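Local structure of probable L,D-transpeptidase 3 (Mycobacterium tuberculosis, 6D4K) at residues 94-100 and 111-116; 174-180 and 206-212. The protein is a probable L,D-transpeptidase of cell wall biogenesis that makes no 3→3 peptidoglycan cross-links from tetrapeptide stems and may instead attach proteins to peptidoglycan. All coordinates share one frame; numbering follows the deposited sequence.

Contact 1: 94-100 and 111-116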
loop_
_atom_site.group_PDB
_atom_site.type_symbol
_atom_site.label_atom_id
_atom_site.label_comp_id
_atom_site.label_asym_id
_atom_site.label_seq_id
_atom_site.Cartn_x
_atom_site.Cartn_y
_atom_site.Cartn_z
ATOM N N TRP A 94 5.378 2.537 -12.748
ATOM C CA TRP A 94 5.983 1.726 -13.787
ATOM C C TRP A 94 4.905 1.317 -14.788
ATOM O O TRP A 94 3.737 1.162 -14.417
ATOM C CB TRP A 94 6.567 0.445 -13.172
ATOM C CG TRP A 94 7.576 0.660 -12.108
ATOM C CD1 TRP A 94 7.449 0.334 -10.783
ATOM C CD2 TRP A 94 8.889 1.219 -12.259
ATOM N NE1 TRP A 94 8.592 0.682 -10.102
ATOM C CE2 TRP A 94 9.501 1.202 -10.983
ATOM C CE3 TRP A 94 9.614 1.707 -13.355
ATOM C CZ2 TRP A 94 10.791 1.698 -10.767
ATOM C CZ3 TRP A 94 10.894 2.195 -13.143
ATOM C CH2 TRP A 94 11.475 2.171 -11.854
ATOM N N PRO A 95 5.280 1.060 -16.043
ATOM C CA PRO A 95 4.312 0.463 -16.975
ATOM C C PRO A 95 3.930 -0.928 -16.491
ATOM O O PRO A 95 4.769 -1.671 -15.976
ATOM C CB PRO A 95 5.079 0.407 -18.305
ATOM C CG PRO A 95 6.516 0.372 -17.917
ATOM C CD PRO A 95 6.636 1.144 -16.621
ATOM N N ALA A 96 2.648 -1.258 -16.636
ATOM C CA ALA A 96 2.130 -2.567 -16.269
ATOM C C ALA A 96 2.553 -3.622 -17.288
ATOM O O ALA A 96 2.916 -3.315 -18.430
ATOM C CB ALA A 96 0.603 -2.529 -16.193
ATOM N N HIS A 97 2.496 -4.888 -16.864
ATOM C CA HIS A 97 2.714 -6.028 -17.766
ATOM C C HIS A 97 4.037 -5.925 -18.518
ATOM O O HIS A 97 4.143 -6.298 -19.688
ATOM C CB HIS A 97 1.551 -6.186 -18.743
ATOM C CG HIS A 97 0.220 -6.297 -18.080
ATOM N ND1 HIS A 97 -0.164 -7.428 -17.395
ATOM C CD2 HIS A 97 -0.828 -5.443 -18.016
ATOM C CE1 HIS A 97 -1.384 -7.265 -16.923
ATOM N NE2 HIS A 97 -1.816 -6.069 -17.293
ATOM N N SER A 98 5.066 -5.432 -17.840
ATOM C CA SER A 98 6.318 -5.108 -18.509
ATOM C C SER A 98 7.503 -5.725 -17.780
ATOM O O SER A 98 7.409 -6.137 -16.624
ATOM C CB SER A 98 6.539 -3.594 -18.550
ATOM O OG SER A 98 5.517 -2.958 -19.295
ATOM N N THR A 99 8.636 -5.745 -18.469
ATOM C CA THR A 99 9.930 -6.014 -17.857
ATOM C C THR A 99 10.647 -4.680 -17.702
ATOM O O THR A 99 10.847 -3.968 -18.689
ATOM C CB THR A 99 10.750 -6.969 -18.725
ATOM O OG1 THR A 99 10.069 -8.224 -18.824
ATOM C CG2 THR A 99 12.129 -7.198 -18.124
ATOM N N VAL A 100 10.992 -4.324 -16.473
ATOM C CA VAL A 100 11.729 -3.103 -16.179
ATOM C C VAL A 100 13.183 -3.489 -15.972
ATOM O O VAL A 100 13.492 -4.348 -15.144
ATOM C CB VAL A 100 11.171 -2.395 -14.930
ATOM C CG1 VAL A 100 12.013 -1.165 -14.608
ATOM C CG2 VAL A 100 9.708 -2.003 -15.133
ATOM N N PHE A 111 13.137 -6.700 -13.339
ATOM C CA PHE A 111 11.976 -7.226 -12.654
ATOM C C PHE A 111 10.794 -7.078 -13.589
ATOM O O PHE A 111 10.905 -6.479 -14.652
ATOM C CB PHE A 111 11.771 -6.580 -11.279
ATOM C CG PHE A 111 11.474 -5.104 -11.326
ATOM C CD1 PHE A 111 10.160 -4.655 -11.438
ATOM C CD2 PHE A 111 12.498 -4.167 -11.224
ATOM C CE1 PHE A 111 9.867 -3.296 -11.437
ATOM C CE2 PHE A 111 12.217 -2.802 -11.236
ATOM C CZ PHE A 111 10.893 -2.364 -11.338
ATOM N N LYS A 112 9.668 -7.639 -13.199
ATOM C CA LYS A 112 8.461 -7.624 -14.003
ATOM C C LYS A 112 7.341 -6.973 -13.220
ATOM O O LYS A 112 7.258 -7.106 -11.997
ATOM C CB LYS A 112 8.044 -9.044 -14.403
ATOM C CG LYS A 112 9.135 -9.715 -15.237
ATOM C CD LYS A 112 8.582 -10.479 -16.430
ATOM C CE LYS A 112 9.386 -11.734 -16.705
ATOM N NZ LYS A 112 10.853 -11.475 -16.728
ATOM N N THR A 113 6.466 -6.287 -13.939
ATOM C CA THR A 113 5.267 -5.735 -13.340
ATOM C C THR A 113 4.051 -6.529 -13.803
ATOM O O THR A 113 3.989 -6.971 -14.959
ATOM C CB THR A 113 5.089 -4.263 -13.707
ATOM O OG1 THR A 113 5.153 -4.116 -15.129
ATOM C CG2 THR A 113 6.189 -3.421 -13.060
ATOM N N GLY A 114 3.092 -6.712 -12.897
ATOM C CA GLY A 114 1.811 -7.275 -13.259
ATOM C C GLY A 114 0.863 -6.188 -13.732
ATOM O O GLY A 114 1.292 -5.137 -14.239
ATOM N N PRO A 115 -0.440 -6.407 -13.563
ATOM C CA PRO A 115 -1.412 -5.364 -13.917
ATOM C C PRO A 115 -1.300 -4.177 -12.970
ATOM O O PRO A 115 -0.851 -4.298 -11.823
ATOM C CB PRO A 115 -2.761 -6.071 -13.755
ATOM C CG PRO A 115 -2.493 -7.137 -12.728
ATOM C CD PRO A 115 -1.081 -7.594 -12.961
ATOM N N ALA A 116 -1.744 -3.016 -13.453
ATOM C CA ALA A 116 -1.820 -1.831 -12.602
ATOM C C ALA A 116 -3.107 -1.921 -11.802
ATOM O O ALA A 116 -4.190 -1.667 -12.316
ATOM C CB ALA A 116 -1.769 -0.557 -13.439
#
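Phe111 reaches across to both Trp94 and Val100, using its rim for one and a face for the other. Its edge is turned to the face of the Trp94 five-membered ring in a T-shaped pair, with centroids 5.3 Å apart and planes at 79°; the leading atom is Phe111 CZ, 3.8 Å from Trp94 CE2. One face of the same phenyl ring lies under Val100, whose CB stands 3.8 Å from the ring centroid and 20° off the normal, a CH-pi contact. With chi1 at 64°, the Phe111 CG sits between its own backbone N and carbonyl carbon, and the ring is thereby laid alongside the valine.

Thr113 supplies the polar centre. Its hydroxyl donates to Pro95 O (OG1 to O 2.6 Å), arriving in the carbonyl plane on a lone pair, and the same Thr113 OG1 accepts from Ser98 N at 3.0 Å. Gripped by two bonds, this buried hydroxyl ties the turn at 95-98 to the neighbouring strand, while Thr113 CG2 packs on Trp94 CB. Farther along, His97 N donates to Gly114 O at 2.9 Å, from above the carbonyl plane. The imidazole lays one face over the Gly114-Pro115 peptide, with His97 NE2 3.5 Å from Pro115 CA; that nitrogen is hydrogen-bonded to Asp133.

Antiparallel pairing continues as a non-hydrogen-bonded pair, Thr99 with Lys112, and a hydrogen-bonded one, Val100 with Phe111. The two strands form the hairpin 99-104/107-113, where Thr99 and Lys112 occupy the exposed side. Strand 38-39 runs parallel to 107-113 on its other edge, strand 68-71 flanks 99-104, and Asp133 also receives Ala116 N, linking the contact to the region following strand 127-132.

Contact 2: 174-180 and 206-212; sequences YTVLSKE and YAVRITS
Strands 178-180 and 207-209 run antiparallel at 163°, their axes 4.9 Å apart, with Ser178-Arg209 and Glu180-Ala207 as hydrogen-bonded pairs around the non-hydrogen-bonded pair Lys179-Val208. Leu177 and Ser178 form a classic beta bulge opposite Arg209: Arg209 N bonds Ser178 O, but Leu177 N supplies the bond to Arg209 O, at 2.8 Å. Here strand 172-180 is broken, and beyond it water 1 bridges the separating chains, accepting from Thr175 N and donating to Ile210 O at 2.6 Å.

Val176 and Val208 meet by their methyl branches, Val208 CG1 lying 3.6 Å from Val176 CG2; tyrosines of helix 241-250 cover this pair, Tyr247 on Val176 and Tyr248 on Val208. Tyr174 lies alongside Thr211, whose CG2 approaches its ring, and Tyr174 CB packs against Ile210 CB. Leu177 CD1 rests on the Thr211-Ser212 peptide. Ala207 lies about 5 Å, side chain to side chain, from the predicted catalytic His218.

On the face opposite Lys179 and Val208, Arg209 leaves the strand with CG anti to the backbone N (chi1 180°) and bends at chi3 (-66°), bringing its guanidinium edge to Ser178 OG in a weak bond, NE to OG 3.5 Å. Water 2 joins Ser178 OG, at 2.7 Å, to Ala207 O. Ser178 has a second conformer, leaving both links doubtful as permanent ones.

Chemically, backbone bonds fix the register. The helix side is mainly apolar but includes Lys179, tied to Tyr248 and Val251; across the sheet, Glu180 OE2 stays 5.3 Å from Arg209 NH2, and side-chain bonding there is weak or conformer-dependent.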
loop_
_atom_site.group_PDB
_atom_site.type_symbol
_atom_site.label_atom_id
_atom_site.label_comp_id
_atom_site.label_asym_id
_atom_site.label_seq_id
_atom_site.Cartn_x
_atom_site.Cartn_y
_atom_site.Cartn_z
ATOM N N TYR A 174 0.377 6.079 -1.389
ATOM C CA TYR A 174 0.928 4.939 -0.667
ATOM C C TYR A 174 1.148 3.778 -1.623
ATOM O O TYR A 174 0.679 3.787 -2.761
ATOM C CB TYR A 174 -0.033 4.506 0.444
ATOM C CG TYR A 174 -0.394 5.613 1.399
ATOM C CD1 TYR A 174 0.477 5.989 2.412
ATOM C CD2 TYR A 174 -1.601 6.293 1.286
ATOM C CE1 TYR A 174 0.154 7.008 3.288
ATOM C CE2 TYR A 174 -1.933 7.312 2.160
ATOM C CZ TYR A 174 -1.053 7.664 3.160
ATOM O OH TYR A 174 -1.376 8.677 4.033
ATOM N N THR A 175 1.867 2.762 -1.151
ATOM C CA THR A 175 1.994 1.531 -1.907
ATOM C C THR A 175 1.714 0.363 -0.979
ATOM O O THR A 175 1.918 0.443 0.238
ATOM C CB THR A 175 3.375 1.366 -2.573
ATOM O OG1 THR A 175 4.371 1.152 -1.570
ATOM C CG2 THR A 175 3.743 2.599 -3.423
ATOM N N VAL A 176 1.241 -0.732 -1.560
ATOM C CA VAL A 176 1.006 -1.938 -0.771
ATOM C C VAL A 176 2.338 -2.509 -0.302
ATOM O O VAL A 176 3.199 -2.870 -1.113
ATOM C CB VAL A 176 0.215 -2.977 -1.572
ATOM C CG1 VAL A 176 0.113 -4.297 -0.786
ATOM C CG2 VAL A 176 -1.160 -2.440 -1.922
ATOM N N LEU A 177 2.514 -2.586 1.018
ATOM C CA LEU A 177 3.730 -3.114 1.629
ATOM C C LEU A 177 3.650 -4.605 1.916
ATOM O O LEU A 177 4.680 -5.283 1.894
ATOM C CB LEU A 177 4.028 -2.394 2.944
ATOM C CG LEU A 177 4.215 -0.881 2.844
ATOM C CD1 LEU A 177 4.418 -0.262 4.216
ATOM C CD2 LEU A 177 5.373 -0.523 1.920
ATOM N N SER A 178 2.461 -5.121 2.219
ATOM C CA SER A 178 2.297 -6.535 2.516
ATOM C C SER A 178 0.816 -6.875 2.449
ATOM O O SER A 178 -0.046 -5.985 2.465
ATOM C CB SER A 178 2.861 -6.886 3.900
ATOM O OG SER A 178 2.103 -6.289 4.942
ATOM N N LYS A 179 0.542 -8.179 2.380
ATOM C CA LYS A 179 -0.795 -8.767 2.366
ATOM C C LYS A 179 -0.778 -9.910 3.368
ATOM O O LYS A 179 0.127 -10.750 3.328
ATOM C CB LYS A 179 -1.160 -9.349 0.968
ATOM C CG LYS A 179 -1.673 -8.367 -0.069
ATOM C CD LYS A 179 -1.517 -8.940 -1.463
ATOM C CE LYS A 179 -2.225 -10.273 -1.665
ATOM N NZ LYS A 179 -2.523 -10.451 -3.114
ATOM N N GLU A 180 -1.792 -9.972 4.226
ATOM C CA GLU A 180 -1.840 -11.009 5.246
ATOM C C GLU A 180 -3.282 -11.383 5.552
ATOM O O GLU A 180 -4.190 -10.569 5.411
ATOM C CB GLU A 180 -1.151 -10.535 6.530
ATOM C CG GLU A 180 -0.072 -11.476 6.996
ATOM C CD GLU A 180 0.453 -11.134 8.365
ATOM O OE1 GLU A 180 0.646 -12.075 9.165
ATOM O OE2 GLU A 180 0.671 -9.933 8.640
ATOM N N TYR A 206 -8.841 -10.099 5.859
ATOM C CA TYR A 206 -7.975 -9.714 4.755
ATOM C C TYR A 206 -7.349 -8.379 5.121
ATOM O O TYR A 206 -8.061 -7.451 5.513
ATOM C CB TYR A 206 -8.770 -9.576 3.445
ATOM C CG TYR A 206 -9.418 -10.859 2.993
ATOM C CD1 TYR A 206 -8.754 -11.738 2.149
ATOM C CD2 TYR A 206 -10.691 -11.207 3.431
ATOM C CE1 TYR A 206 -9.337 -12.922 1.746
ATOM C CE2 TYR A 206 -11.286 -12.393 3.032
ATOM C CZ TYR A 206 -10.605 -13.247 2.190
ATOM O OH TYR A 206 -11.198 -14.427 1.790
ATOM N N ALA A 207 -6.025 -8.281 5.007
ATOM C CA ALA A 207 -5.317 -7.092 5.470
ATOM C C ALA A 207 -4.242 -6.710 4.464
ATOM O O ALA A 207 -3.280 -7.460 4.266
ATOM C CB ALA A 207 -4.702 -7.324 6.850
ATOM N N VAL A 208 -4.403 -5.535 3.853
ATOM C CA VAL A 208 -3.465 -4.989 2.875
ATOM C C VAL A 208 -2.774 -3.812 3.558
ATOM O O VAL A 208 -3.391 -2.764 3.769
ATOM C CB VAL A 208 -4.192 -4.542 1.596
ATOM C CG1 VAL A 208 -3.205 -4.019 0.575
ATOM C CG2 VAL A 208 -5.031 -5.680 1.018
ATOM N N ARG A 209 -1.507 -3.986 3.945
ATOM C CA ARG A 209 -0.797 -2.948 4.687
ATOM C C ARG A 209 -0.263 -1.900 3.714
ATOM O O ARG A 209 0.357 -2.240 2.700
ATOM C CB ARG A 209 0.375 -3.554 5.451
ATOM C CG ARG A 209 1.157 -2.519 6.236
ATOM C CD ARG A 209 2.510 -3.051 6.686
ATOM N NE ARG A 209 2.377 -4.132 7.651
ATOM C CZ ARG A 209 2.478 -3.974 8.967
ATOM N NH1 ARG A 209 2.710 -2.774 9.482
ATOM N NH2 ARG A 209 2.345 -5.020 9.770
ATOM N N ILE A 210 -0.491 -0.624 4.020
ATOM C CA ILE A 210 -0.046 0.461 3.150
ATOM C C ILE A 210 0.893 1.450 3.829
ATOM O O ILE A 210 1.440 2.326 3.146
ATOM C CB ILE A 210 -1.215 1.197 2.453
ATOM C CG1 ILE A 210 -2.133 1.865 3.478
ATOM C CG2 ILE A 210 -1.996 0.248 1.565
ATOM C CD1 ILE A 210 -3.248 2.692 2.853
ATOM N N THR A 211 1.106 1.358 5.141
ATOM C CA THR A 211 2.157 2.140 5.775
ATOM C C THR A 211 2.871 1.285 6.806
ATOM O O THR A 211 2.302 0.338 7.353
ATOM C CB THR A 211 1.654 3.422 6.466
ATOM O OG1 THR A 211 0.954 3.089 7.672
ATOM C CG2 THR A 211 0.762 4.269 5.543
ATOM N N SER A 212 4.134 1.633 7.064
ATOM C CA SER A 212 4.906 0.910 8.067
ATOM C C SER A 212 4.320 1.082 9.464
ATOM O O SER A 212 4.458 0.187 10.304
ATOM C CB SER A 212 6.368 1.357 8.036
ATOM O OG SER A 212 6.474 2.767 7.924
HETATM O O HOH W 1 3.183 3.274 1.485
HETATM O O HOH W 2 -0.467 -6.920 5.647
#

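Overall arrangement
Contacts 1 and 2 hold different elements: contact 1 joins the open end of the hairpin 99-104/107-113 in the N-terminal part of the chain, whereas contact 2 pairs strands distant in sequence within the catalytic sheet. Their centres are 19 Å apart and their nearest atoms about 8 Å, without touching. Contact 2 lies about 5 Å from the chain centre and contact 1 about 17 Å, yet both are only partly buried. Aromatic packing and a doubly bonded threonine hydroxyl distinguish the peripheral contact; aliphatic packing beneath a helix and bridging waters distinguish the central one. Contact 1 is far from the annotated catalytic residues, while contact 2 lies near the predicted catalytic His218, with Cys236 somewhat farther off.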